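Long-range contacts in FAD-dependent pyridine nucleotide-disulphide oxidoreductase (Desulfovibrio vulgaris, PDB 3IWA), which probably passes electrons from NAD(P)H through FAD to a disulphide or related substrate, as other pyridine nucleotide-disulphide oxidoreductases do: residues 5-10 against 32-37; 12-17 against 116-121; 82-87 against 99-104; 288-293 against 320-325. One frame throughout, in Å; residues are numbered along the deposited sequence.

In the fold
All four contacts reach one parallel sheet, ordered 82-84, 30-34, 5-9, 116-119, 289-291, the pattern of a Rossmann-type FAD-binding domain; no FAD is modelled. Contact 1 pairs two inner strands, contact 2 sets helix 14-25 on strand 116-119, contact 3 pairs strands 87-93 and 98-103 of the antiparallel meander and brings edge strand 82-84 against it, and contact 4 lays helix 314-326 on the opposite edge strand. Neighbouring centres lie about 7 to 8 Å apart, those of contacts 3 and 4 about 20 Å. Along the chain contacts 1 and 2 interleave, contact 3 is nested inside contact 2, and contact 4 comes last. Together they build the sheet and its helix-covered face in the domain that probably holds FAD.

Contact 1 of 4, residues 5-10 against 32-37; sequences HVVVIG and TMIDQA
Met33 reaches Val8 through a chain bent at chi3 (60°), which sets its terminal CE 3.9 Å from Val8 CG1. The two side chains lie side by side and point the same way, and the same CE comes 3.7 Å from Gly10 O. In Gln36 a bend at chi2 (70°) places CD near Ile9, and OE1 ends 3.5 Å from Ile9 CG2; that oxygen also accepts a hydrogen bond from Ala89 N, which helps to orient the amide. On the same sheet face as Ile9, Val7 CG1 and Ile34 CD1 approach to 4.1 Å.

The backbones pair as parallel strands, with axes 4.7 Å apart and 14° from parallel. Val6, Val8 and Gly10 do the bonding on one side and Thr32 and Ile34 on the other: Thr32 N gives to Val6 O, Val8 N to Thr32 O, Ile34 N to Val8 O, and Gly10 N to Ile34 O at 2.8 Å. At the His5 end, in the conformer given, NE2 and Thr32 OG1 lie 2.6 Å apart near the ring plane, a doubtful bond because His5 has a second conformer; OG1 also bonds to Glu82 OE2.

Strands 5-9 and 30-34 are the two strands of a beta-alpha-beta unit, linked by helix 14-25. Strand 116-119 borders the other edge of strand 5-9, strand 82-84 that of strand 30-34, and Leu112 of strand 109-113 packs on Thr32 and Ile34.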
loop_
_atom_site.group_PDB
_atom_site.type_symbol
_atom_site.label_atom_id
_atom_site.label_comp_id
_atom_site.label_asym_id
_atom_site.label_seq_id
_atom_site.Cartn_x
_atom_site.Cartn_y
_atom_site.Cartn_z
ATOM N N HIS A 5 -9.669 -6.317 38.860
ATOM C CA HIS A 5 -10.841 -6.864 38.194
ATOM C C HIS A 5 -11.243 -5.910 37.085
ATOM O O HIS A 5 -11.394 -4.697 37.279
ATOM C CB HIS A 5 -12.024 -7.110 39.135
ATOM C CG HIS A 5 -13.131 -7.903 38.501
ATOM N ND1 HIS A 5 -14.446 -7.827 38.914
ATOM C CD2 HIS A 5 -13.112 -8.784 37.471
ATOM C CE1 HIS A 5 -15.186 -8.635 38.174
ATOM N NE2 HIS A 5 -14.401 -9.223 37.286
ATOM N N VAL A 6 -11.382 -6.460 35.900
ATOM C CA VAL A 6 -11.856 -5.683 34.791
ATOM C C VAL A 6 -13.156 -6.318 34.333
ATOM O O VAL A 6 -13.248 -7.535 34.194
ATOM C CB VAL A 6 -10.841 -5.657 33.659
ATOM C CG1 VAL A 6 -11.488 -5.126 32.364
ATOM C CG2 VAL A 6 -9.663 -4.829 34.084
ATOM N N VAL A 7 -14.155 -5.475 34.108
ATOM C CA VAL A 7 -15.424 -5.911 33.558
ATOM C C VAL A 7 -15.533 -5.410 32.099
ATOM O O VAL A 7 -15.236 -4.277 31.805
ATOM C CB VAL A 7 -16.575 -5.373 34.413
ATOM C CG1 VAL A 7 -17.926 -5.565 33.701
ATOM C CG2 VAL A 7 -16.556 -6.072 35.774
ATOM N N VAL A 8 -15.960 -6.284 31.210
ATOM C CA VAL A 8 -16.106 -5.962 29.809
ATOM C C VAL A 8 -17.562 -6.193 29.427
ATOM O O VAL A 8 -18.060 -7.279 29.611
ATOM C CB VAL A 8 -15.175 -6.862 28.958
ATOM C CG1 VAL A 8 -15.423 -6.645 27.522
ATOM C CG2 VAL A 8 -13.749 -6.572 29.290
ATOM N N ILE A 9 -18.227 -5.166 28.900
ATOM C CA ILE A 9 -19.616 -5.269 28.493
ATOM C C ILE A 9 -19.755 -5.291 26.990
ATOM O O ILE A 9 -19.526 -4.290 26.318
ATOM C CB ILE A 9 -20.446 -4.104 28.988
ATOM C CG1 ILE A 9 -20.562 -4.133 30.494
ATOM C CG2 ILE A 9 -21.865 -4.140 28.376
ATOM C CD1 ILE A 9 -21.082 -2.877 31.019
ATOM N N GLY A 10 -20.208 -6.425 26.488
ATOM C CA GLY A 10 -20.440 -6.642 25.073
ATOM C C GLY A 10 -19.460 -7.692 24.608
ATOM O O GLY A 10 -18.298 -7.696 25.011
ATOM N N THR A 32 -14.314 -10.279 33.867
ATOM C CA THR A 32 -15.661 -10.774 33.659
ATOM C C THR A 32 -16.203 -10.098 32.397
ATOM O O THR A 32 -16.147 -8.882 32.259
ATOM C CB THR A 32 -16.557 -10.467 34.897
ATOM O OG1 THR A 32 -15.938 -10.984 36.088
ATOM C CG2 THR A 32 -17.943 -11.056 34.724
ATOM N N MET A 33 -16.730 -10.903 31.495
ATOM C CA MET A 33 -17.300 -10.447 30.244
ATOM C C MET A 33 -18.788 -10.736 30.279
ATOM O O MET A 33 -19.189 -11.832 30.641
ATOM C CB MET A 33 -16.696 -11.218 29.076
ATOM C CG MET A 33 -15.243 -10.911 28.772
ATOM S SD MET A 33 -14.820 -11.303 27.054
ATOM C CE MET A 33 -15.902 -10.260 26.150
ATOM N N ILE A 34 -19.590 -9.757 29.884
ATOM C CA ILE A 34 -21.024 -9.855 29.871
ATOM C C ILE A 34 -21.409 -9.705 28.423
ATOM O O ILE A 34 -20.891 -8.826 27.734
ATOM C CB ILE A 34 -21.633 -8.688 30.641
ATOM C CG1 ILE A 34 -21.326 -8.812 32.136
ATOM C CG2 ILE A 34 -23.112 -8.621 30.409
ATOM C CD1 ILE A 34 -21.444 -7.488 32.884
ATOM N N ASP A 35 -22.306 -10.544 27.943
ATOM C CA ASP A 35 -22.659 -10.469 26.549
ATOM C C ASP A 35 -23.664 -9.354 26.198
ATOM O O ASP A 35 -23.872 -9.067 25.012
ATOM C CB ASP A 35 -23.171 -11.815 26.063
ATOM C CG ASP A 35 -24.499 -12.188 26.659
ATOM O OD1 ASP A 35 -24.943 -11.564 27.650
ATOM O OD2 ASP A 35 -25.091 -13.130 26.125
ATOM N N GLN A 36 -24.272 -8.727 27.204
ATOM C CA GLN A 36 -25.235 -7.619 26.993
ATOM C C GLN A 36 -26.384 -7.960 26.004
ATOM O O GLN A 36 -26.757 -7.163 25.130
ATOM C CB GLN A 36 -24.502 -6.338 26.553
ATOM C CG GLN A 36 -25.326 -5.056 26.725
ATOM C CD GLN A 36 -25.516 -4.681 28.180
ATOM O OE1 GLN A 36 -25.028 -5.367 29.076
ATOM N NE2 GLN A 36 -26.206 -3.577 28.426
ATOM N N ALA A 37 -26.950 -9.148 26.185
ATOM C CA ALA A 37 -27.948 -9.719 25.267
ATOM C C ALA A 37 -29.268 -8.939 25.191
ATOM O O ALA A 37 -29.688 -8.297 26.158
ATOM C CB ALA A 37 -28.217 -11.158 25.650
#

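Contact 2 of 4, residues 12-17 against 116-121; sequences VALGPK and KLVLAL
Ala120 CB is the meeting point of this contact, touched by Val12 CG2 at 3.7 Å, Leu14 CD2 at 3.8 Å and the backbone N of Gly15 at 4.0 Å. Leu14 CD2 also reaches Val118 CG1 at 4.2 Å, so one methyl of the leucine spans Val118 near the strand's end and Ala120 just past it. No hydrogen bond joins the two segments; the contact is van der Waals packing with 172 Å² buried.

The branch of Val12 on Ala120 CB is CG2, set between the backbone N and the carbonyl carbon. Leu14 holds CG anti to the backbone N (chi1 -172°), and chi2, at 121° displaced from the usual staggered positions, sets the delta carbons. The CA atoms of Gly15 and Ala120 are 5.8 Å apart. Behind them, Lys17 N bonds to Ala13 O at 3.1 Å, a helical i to i-4 bond.

Residues 5-15 form the strand-turn-helix opening of a Rossmann-type fold. In relatives the turn after the first strand meets the FAD diphosphate, so the same role is probable here, although no FAD is modelled.

Strand 116-119 lies between strands 5-9 and 289-291 in the sheet. Helix 314-326 packs beside helix 14-25 on this face, with Gln318 against Leu14 and Ile322 against Val118, while Met447 of the second subunit packs on Lys17.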
loop_
_atom_site.group_PDB
_atom_site.type_symbol
_atom_site.label_atom_id
_atom_site.label_comp_id
_atom_site.label_asym_id
_atom_site.label_seq_id
_atom_site.Cartn_x
_atom_site.Cartn_y
_atom_site.Cartn_z
ATOM N N VAL A 12 -18.164 -8.531 21.051
ATOM C CA VAL A 12 -18.167 -8.150 19.656
ATOM C C VAL A 12 -16.955 -8.894 19.080
ATOM O O VAL A 12 -16.826 -10.135 19.203
ATOM C CB VAL A 12 -18.149 -6.573 19.488
ATOM C CG1 VAL A 12 -19.533 -5.967 19.685
ATOM C CG2 VAL A 12 -17.214 -5.911 20.467
ATOM N N ALA A 13 -16.094 -8.167 18.400
ATOM C CA ALA A 13 -14.718 -8.560 18.287
ATOM C C ALA A 13 -14.034 -7.850 19.445
ATOM O O ALA A 13 -13.255 -8.449 20.160
ATOM C CB ALA A 13 -14.143 -8.108 16.934
ATOM N N LEU A 14 -14.395 -6.589 19.657
ATOM C CA LEU A 14 -13.627 -5.740 20.516
ATOM C C LEU A 14 -13.441 -6.225 21.967
ATOM O O LEU A 14 -12.323 -6.160 22.482
ATOM C CB LEU A 14 -14.133 -4.300 20.465
ATOM C CG LEU A 14 -13.210 -3.333 21.209
ATOM C CD1 LEU A 14 -12.672 -2.232 20.306
ATOM C CD2 LEU A 14 -13.939 -2.742 22.419
ATOM N N GLY A 15 -14.513 -6.691 22.607
ATOM C CA GLY A 15 -14.458 -7.176 23.994
ATOM C C GLY A 15 -13.460 -8.301 24.208
ATOM O O GLY A 15 -12.495 -8.130 24.951
ATOM N N PRO A 16 -13.663 -9.449 23.528
ATOM C CA PRO A 16 -12.715 -10.579 23.562
ATOM C C PRO A 16 -11.275 -10.161 23.253
ATOM O O PRO A 16 -10.340 -10.611 23.921
ATOM C CB PRO A 16 -13.243 -11.526 22.476
ATOM C CG PRO A 16 -14.702 -11.218 22.393
ATOM C CD PRO A 16 -14.838 -9.744 22.693
ATOM N N LYS A 17 -11.092 -9.284 22.271
ATOM C CA LYS A 17 -9.734 -8.824 21.939
ATOM C C LYS A 17 -9.114 -8.073 23.103
ATOM O O LYS A 17 -7.989 -8.320 23.470
ATOM C CB LYS A 17 -9.742 -7.922 20.701
ATOM C CG LYS A 17 -8.349 -7.585 20.155
ATOM C CD LYS A 17 -7.642 -8.853 19.651
ATOM C CE LYS A 17 -6.259 -8.575 19.017
ATOM N NZ LYS A 17 -5.789 -9.755 18.156
ATOM N N LYS A 116 -11.499 -1.476 36.314
ATOM C CA LYS A 116 -11.581 -0.871 35.006
ATOM C C LYS A 116 -12.737 -1.508 34.276
ATOM O O LYS A 116 -12.979 -2.679 34.436
ATOM C CB LYS A 116 -10.291 -1.094 34.200
ATOM C CG LYS A 116 -9.006 -0.545 34.804
ATOM C CD LYS A 116 -8.958 0.950 34.863
ATOM C CE LYS A 116 -7.783 1.409 35.735
ATOM N NZ LYS A 116 -7.708 2.911 35.842
ATOM N N LEU A 117 -13.432 -0.719 33.478
ATOM C CA LEU A 117 -14.548 -1.198 32.655
ATOM C C LEU A 117 -14.282 -0.972 31.156
ATOM O O LEU A 117 -13.731 0.053 30.747
ATOM C CB LEU A 117 -15.819 -0.448 33.050
ATOM C CG LEU A 117 -17.182 -0.837 32.463
ATOM C CD1 LEU A 117 -17.587 -2.309 32.743
ATOM C CD2 LEU A 117 -18.241 0.127 33.000
ATOM N N VAL A 118 -14.683 -1.928 30.338
ATOM C CA VAL A 118 -14.651 -1.730 28.902
ATOM C C VAL A 118 -16.068 -1.816 28.325
ATOM O O VAL A 118 -16.720 -2.830 28.481
ATOM C CB VAL A 118 -13.767 -2.781 28.177
ATOM C CG1 VAL A 118 -13.925 -2.662 26.601
ATOM C CG2 VAL A 118 -12.330 -2.672 28.616
ATOM N N LEU A 119 -16.485 -0.758 27.629
ATOM C CA LEU A 119 -17.740 -0.710 26.925
ATOM C C LEU A 119 -17.588 -1.067 25.442
ATOM O O LEU A 119 -17.037 -0.331 24.665
ATOM C CB LEU A 119 -18.377 0.664 27.114
ATOM C CG LEU A 119 -18.584 1.109 28.583
ATOM C CD1 LEU A 119 -19.217 2.467 28.667
ATOM C CD2 LEU A 119 -19.441 0.094 29.331
ATOM N N ALA A 120 -18.056 -2.250 25.075
ATOM C CA ALA A 120 -18.066 -2.693 23.701
ATOM C C ALA A 120 -19.510 -2.892 23.301
ATOM O O ALA A 120 -19.936 -4.000 23.059
ATOM C CB ALA A 120 -17.299 -3.991 23.574
ATOM N N LEU A 121 -20.254 -1.804 23.258
ATOM C CA LEU A 121 -21.688 -1.871 23.188
ATOM C C LEU A 121 -22.236 -2.009 21.794
ATOM O O LEU A 121 -23.422 -2.246 21.651
ATOM C CB LEU A 121 -22.316 -0.629 23.833
ATOM C CG LEU A 121 -21.855 -0.314 25.249
ATOM C CD1 LEU A 121 -22.523 0.941 25.708
ATOM C CD2 LEU A 121 -22.146 -1.452 26.173
#

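Contact 3 of 4, residues 82-87 against 99-104; sequences EALVET and VEIENL
Leu84 and Ile101 carry the apolar part of the contact: their CD1 atoms meet at 3.5 Å, the two side chains crossing at about a right angle. Ile101 chi1 is 68°, which holds CG1 between the backbone N and the carbonyl carbon, and chi2 is fully extended; its CD1 also lies 4.0 Å from Thr87 CG2.

Hydrogen bonding across the segments rests on one link. Leu104 N gives to Glu86 O at 3.0 Å, almost straight at 175°. Next to it, Thr87 and Asn103 form an antiparallel non-hydrogen-bonded pair, their CA atoms 4.3 Å apart, and Thr87 CA makes a CA-H...O contact of 3.6 Å with Glu102 O.

The polar ends have partners beyond the segments: Glu86 OE2 forms a salt bridge with Arg105 NE, and Asn103 OD1 accepts from Arg105 N.

Thr87 already belongs to strand 87-93, so its pairing with Asn103 is that of strands 87-93 and 98-103 in the antiparallel meander completed by strand 109-113. Leu84 alone joins strand 82-84, the edge of the parallel sheet, to strand 98-103; strand 30-34 lies alongside strand 82-84.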
loop_
_atom_site.group_PDB
_atom_site.type_symbol
_atom_site.label_atom_id
_atom_site.label_comp_id
_atom_site.label_asym_id
_atom_site.label_seq_id
_atom_site.Cartn_x
_atom_site.Cartn_y
_atom_site.Cartn_z
ATOM N N GLU A 82 -14.233 -14.969 33.222
ATOM C CA GLU A 82 -15.592 -15.273 33.702
ATOM C C GLU A 82 -16.600 -14.727 32.669
ATOM O O GLU A 82 -16.808 -13.518 32.587
ATOM C CB GLU A 82 -15.804 -14.631 35.097
ATOM C CG GLU A 82 -16.898 -15.271 36.014
ATOM C CD GLU A 82 -17.394 -14.338 37.171
ATOM O OE1 GLU A 82 -18.593 -14.437 37.544
ATOM O OE2 GLU A 82 -16.593 -13.524 37.700
ATOM N N ALA A 83 -17.203 -15.617 31.876
ATOM C CA ALA A 83 -18.080 -15.216 30.762
ATOM C C ALA A 83 -19.558 -15.455 31.050
ATOM O O ALA A 83 -20.011 -16.592 31.035
ATOM C CB ALA A 83 -17.686 -15.950 29.490
ATOM N N LEU A 84 -20.307 -14.380 31.279
ATOM C CA LEU A 84 -21.726 -14.469 31.602
ATOM C C LEU A 84 -22.545 -14.211 30.352
ATOM O O LEU A 84 -22.592 -13.085 29.862
ATOM C CB LEU A 84 -22.090 -13.440 32.676
ATOM C CG LEU A 84 -21.283 -13.527 33.976
ATOM C CD1 LEU A 84 -21.525 -12.304 34.877
ATOM C CD2 LEU A 84 -21.604 -14.825 34.698
ATOM N N VAL A 85 -23.188 -15.253 29.838
ATOM C CA VAL A 85 -24.084 -15.112 28.691
ATOM C C VAL A 85 -25.525 -14.786 29.099
ATOM O O VAL A 85 -25.882 -14.826 30.278
ATOM C CB VAL A 85 -24.056 -16.364 27.777
ATOM C CG1 VAL A 85 -22.637 -16.557 27.211
ATOM C CG2 VAL A 85 -24.543 -17.617 28.527
ATOM N N GLU A 86 -26.337 -14.437 28.109
ATOM C CA GLU A 86 -27.711 -13.981 28.339
ATOM C C GLU A 86 -27.838 -13.077 29.579
ATOM O O GLU A 86 -28.772 -13.219 30.370
ATOM C CB GLU A 86 -28.668 -15.184 28.414
ATOM C CG GLU A 86 -28.683 -16.017 27.128
ATOM C CD GLU A 86 -29.898 -16.953 27.016
ATOM O OE1 GLU A 86 -31.029 -16.456 26.785
ATOM O OE2 GLU A 86 -29.720 -18.192 27.131
ATOM N N THR A 87 -26.897 -12.141 29.710
ATOM C CA THR A 87 -26.779 -11.256 30.873
ATOM C C THR A 87 -26.682 -9.816 30.409
ATOM O O THR A 87 -25.964 -9.530 29.460
ATOM C CB THR A 87 -25.507 -11.581 31.666
ATOM O OG1 THR A 87 -25.471 -12.982 31.940
ATOM C CG2 THR A 87 -25.456 -10.833 32.938
ATOM N N VAL A 99 -21.182 -2.327 38.501
ATOM C CA VAL A 99 -22.134 -2.544 37.417
ATOM C C VAL A 99 -23.182 -3.513 37.934
ATOM O O VAL A 99 -22.827 -4.618 38.339
ATOM C CB VAL A 99 -21.509 -3.234 36.176
ATOM C CG1 VAL A 99 -22.511 -3.261 35.081
ATOM C CG2 VAL A 99 -20.237 -2.557 35.722
ATOM N N GLU A 100 -24.454 -3.119 37.906
ATOM C CA GLU A 100 -25.553 -4.033 38.253
ATOM C C GLU A 100 -25.942 -4.823 37.001
ATOM O O GLU A 100 -26.185 -4.256 35.940
ATOM C CB GLU A 100 -26.777 -3.291 38.806
ATOM C CG GLU A 100 -26.552 -2.478 40.098
ATOM C CD GLU A 100 -27.828 -1.734 40.556
ATOM O OE1 GLU A 100 -28.273 -1.962 41.697
ATOM O OE2 GLU A 100 -28.411 -0.940 39.777
ATOM N N ILE A 101 -25.988 -6.135 37.125
ATOM C CA ILE A 101 -26.301 -6.976 35.983
ATOM C C ILE A 101 -27.531 -7.827 36.290
ATOM O O ILE A 101 -27.857 -8.064 37.465
ATOM C CB ILE A 101 -25.088 -7.844 35.581
ATOM C CG1 ILE A 101 -24.772 -8.905 36.641
ATOM C CG2 ILE A 101 -23.847 -6.944 35.369
ATOM C CD1 ILE A 101 -23.575 -9.793 36.298
ATOM N N GLU A 102 -28.214 -8.263 35.234
ATOM C CA GLU A 102 -29.335 -9.183 35.381
ATOM C C GLU A 102 -29.314 -10.258 34.298
ATOM O O GLU A 102 -29.263 -9.968 33.118
ATOM C CB GLU A 102 -30.673 -8.417 35.434
ATOM C CG GLU A 102 -31.419 -8.236 34.132
ATOM C CD GLU A 102 -32.705 -7.427 34.314
ATOM O OE1 GLU A 102 -32.593 -6.209 34.626
ATOM O OE2 GLU A 102 -33.817 -8.007 34.133
ATOM N N ASN A 103 -29.292 -11.507 34.746
ATOM C CA ASN A 103 -29.511 -12.671 33.899
ATOM C C ASN A 103 -30.958 -12.636 33.392
ATOM O O ASN A 103 -31.878 -12.551 34.186
ATOM C CB ASN A 103 -29.248 -13.938 34.714
ATOM C CG ASN A 103 -29.223 -15.189 33.862
ATOM O OD1 ASN A 103 -30.210 -15.525 33.219
ATOM N ND2 ASN A 103 -28.088 -15.885 33.849
ATOM N N LEU A 104 -31.150 -12.683 32.077
ATOM C CA LEU A 104 -32.464 -12.417 31.463
ATOM C C LEU A 104 -33.447 -13.612 31.514
ATOM O O LEU A 104 -34.652 -13.446 31.335
ATOM C CB LEU A 104 -32.264 -11.947 30.013
ATOM C CG LEU A 104 -31.520 -10.613 29.818
ATOM C CD1 LEU A 104 -31.313 -10.352 28.350
ATOM C CD2 LEU A 104 -32.283 -9.447 30.446
#

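Contact 4 of 4, residues 288-293 against 320-325; sequences DIFAGG and RVIGTN
Ile322 and Asn325 of helix 314-326 meet Phe290 of the last strand of the sheet. Arg320 lies at the far side of the helix, with its carbonyl O taking both N and OG1 of Thr324; its guanidinium forms a salt bridge with Asp458 of the second subunit.

Ile322 is the main contributor from the helix. CG2 sits 3.7 Å from Phe290 CB and 3.9 Å from Phe290 CG, where the two side chains slide past each other in opposite directions. Its other branch, extended at chi2 (164°), brings CD1 to 3.8 Å from Ala291 O and 4.1 Å from Gly292 N. A CB at Gly292 would stand only 3.3 Å from Ile322 CD1, so the bare glycine leaves that room for the methyl. The isoleucine therefore spans Phe290, Ala291 and Gly292, from the strand into the turn after it.

One turn on, Asn325 CB lies 3.8 Å from Phe290 CE2, and the ring and amide planes are 36° apart. CB makes the ring contact while the amide ND2 bonds to Ala331 O and Arg281 O. No hydrogen bond links the two segments; 213 Å² is buried.

Helix 314-326 thus packs on the edge strand of the parallel sheet of the Rossmann-type domain, nearly antiparallel to it, with axes 167° apart and 9.5 Å at closest approach. Strand 289-291 pairs with strand 116-119, whose Val118 also meets Ile322, and helix 14-25 packs against the helix through Leu14 and Ala18.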
loop_
_atom_site.group_PDB
_atom_site.type_symbol
_atom_site.label_atom_id
_atom_site.label_comp_id
_atom_site.label_asym_id
_atom_site.label_seq_id
_atom_site.Cartn_x
_atom_site.Cartn_y
_atom_site.Cartn_z
ATOM N N ASP A 288 -11.330 5.449 34.145
ATOM C CA ASP A 288 -11.330 3.998 34.407
ATOM C C ASP A 288 -12.237 3.225 33.441
ATOM O O ASP A 288 -12.356 2.006 33.513
ATOM C CB ASP A 288 -11.732 3.734 35.880
ATOM C CG ASP A 288 -10.706 4.328 36.894
ATOM O OD1 ASP A 288 -9.482 4.239 36.636
ATOM O OD2 ASP A 288 -11.128 4.887 37.932
ATOM N N ILE A 289 -12.856 3.946 32.519
ATOM C CA ILE A 289 -13.764 3.327 31.571
ATOM C C ILE A 289 -13.312 3.578 30.142
ATOM O O ILE A 289 -13.205 4.723 29.725
ATOM C CB ILE A 289 -15.183 3.853 31.739
ATOM C CG1 ILE A 289 -15.659 3.611 33.200
ATOM C CG2 ILE A 289 -16.088 3.171 30.730
ATOM C CD1 ILE A 289 -17.070 4.093 33.485
ATOM N N PHE A 290 -13.072 2.484 29.417
ATOM C CA PHE A 290 -12.665 2.513 28.017
ATOM C C PHE A 290 -13.874 2.129 27.176
ATOM O O PHE A 290 -14.765 1.491 27.679
ATOM C CB PHE A 290 -11.515 1.514 27.729
ATOM C CG PHE A 290 -10.240 1.773 28.531
ATOM C CD1 PHE A 290 -10.074 1.213 29.798
ATOM C CD2 PHE A 290 -9.222 2.550 28.007
ATOM C CE1 PHE A 290 -8.924 1.453 30.535
ATOM C CE2 PHE A 290 -8.061 2.811 28.724
ATOM C CZ PHE A 290 -7.895 2.267 29.989
ATOM N N ALA A 291 -13.843 2.494 25.889
ATOM C CA ALA A 291 -14.876 2.218 24.912
ATOM C C ALA A 291 -14.216 2.127 23.539
ATOM O O ALA A 291 -13.241 2.809 23.271
ATOM C CB ALA A 291 -15.934 3.336 24.918
ATOM N N GLY A 292 -14.738 1.270 22.682
ATOM C CA GLY A 292 -14.321 1.234 21.286
ATOM C C GLY A 292 -15.365 0.601 20.379
ATOM O O GLY A 292 -16.453 0.232 20.829
ATOM N N GLY A 293 -15.027 0.479 19.095
ATOM C CA GLY A 293 -15.856 -0.234 18.130
ATOM C C GLY A 293 -16.890 0.728 17.587
ATOM O O GLY A 293 -16.618 1.912 17.457
ATOM N N ARG A 320 -6.766 -4.079 20.956
ATOM C CA ARG A 320 -5.410 -4.309 21.387
ATOM C C ARG A 320 -4.946 -3.160 22.230
ATOM O O ARG A 320 -4.395 -3.367 23.288
ATOM C CB ARG A 320 -4.484 -4.508 20.213
ATOM C CG ARG A 320 -3.103 -4.915 20.635
ATOM C CD ARG A 320 -2.264 -5.322 19.417
ATOM N NE ARG A 320 -1.163 -6.198 19.795
ATOM C CZ ARG A 320 0.051 -5.799 20.120
ATOM N NH1 ARG A 320 0.945 -6.710 20.434
ATOM N NH2 ARG A 320 0.384 -4.519 20.133
ATOM N N VAL A 321 -5.188 -1.943 21.767
ATOM C CA VAL A 321 -4.801 -0.753 22.515
ATOM C C VAL A 321 -5.547 -0.724 23.839
ATOM O O VAL A 321 -4.935 -0.393 24.851
ATOM C CB VAL A 321 -5.058 0.547 21.709
ATOM C CG1 VAL A 321 -5.024 1.812 22.579
ATOM C CG2 VAL A 321 -4.056 0.650 20.515
ATOM N N ILE A 322 -6.841 -1.096 23.862
ATOM C CA ILE A 322 -7.552 -1.054 25.120
ATOM C C ILE A 322 -6.934 -2.103 26.071
ATOM O O ILE A 322 -6.670 -1.827 27.230
ATOM C CB ILE A 322 -9.088 -1.246 24.985
ATOM C CG1 ILE A 322 -9.712 -0.060 24.239
ATOM C CG2 ILE A 322 -9.695 -1.464 26.402
ATOM C CD1 ILE A 322 -11.136 -0.282 23.713
ATOM N N GLY A 323 -6.644 -3.281 25.558
ATOM C CA GLY A 323 -5.956 -4.332 26.334
ATOM C C GLY A 323 -4.677 -3.923 27.052
ATOM O O GLY A 323 -4.476 -4.207 28.243
ATOM N N THR A 324 -3.822 -3.241 26.310
ATOM C CA THR A 324 -2.542 -2.733 26.770
ATOM C C THR A 324 -2.725 -1.633 27.796
ATOM O O THR A 324 -1.992 -1.568 28.807
ATOM C CB THR A 324 -1.744 -2.240 25.508
ATOM O OG1 THR A 324 -1.512 -3.364 24.656
ATOM C CG2 THR A 324 -0.413 -1.582 25.845
ATOM N N ASN A 325 -3.690 -0.746 27.554
ATOM C CA ASN A 325 -3.927 0.340 28.480
ATOM C C ASN A 325 -4.630 -0.123 29.776
ATOM O O ASN A 325 -4.428 0.497 30.785
ATOM C CB ASN A 325 -4.670 1.492 27.797
ATOM C CG ASN A 325 -3.820 2.150 26.729
ATOM O OD1 ASN A 325 -2.610 1.926 26.719
ATOM N ND2 ASN A 325 -4.431 2.968 25.836
#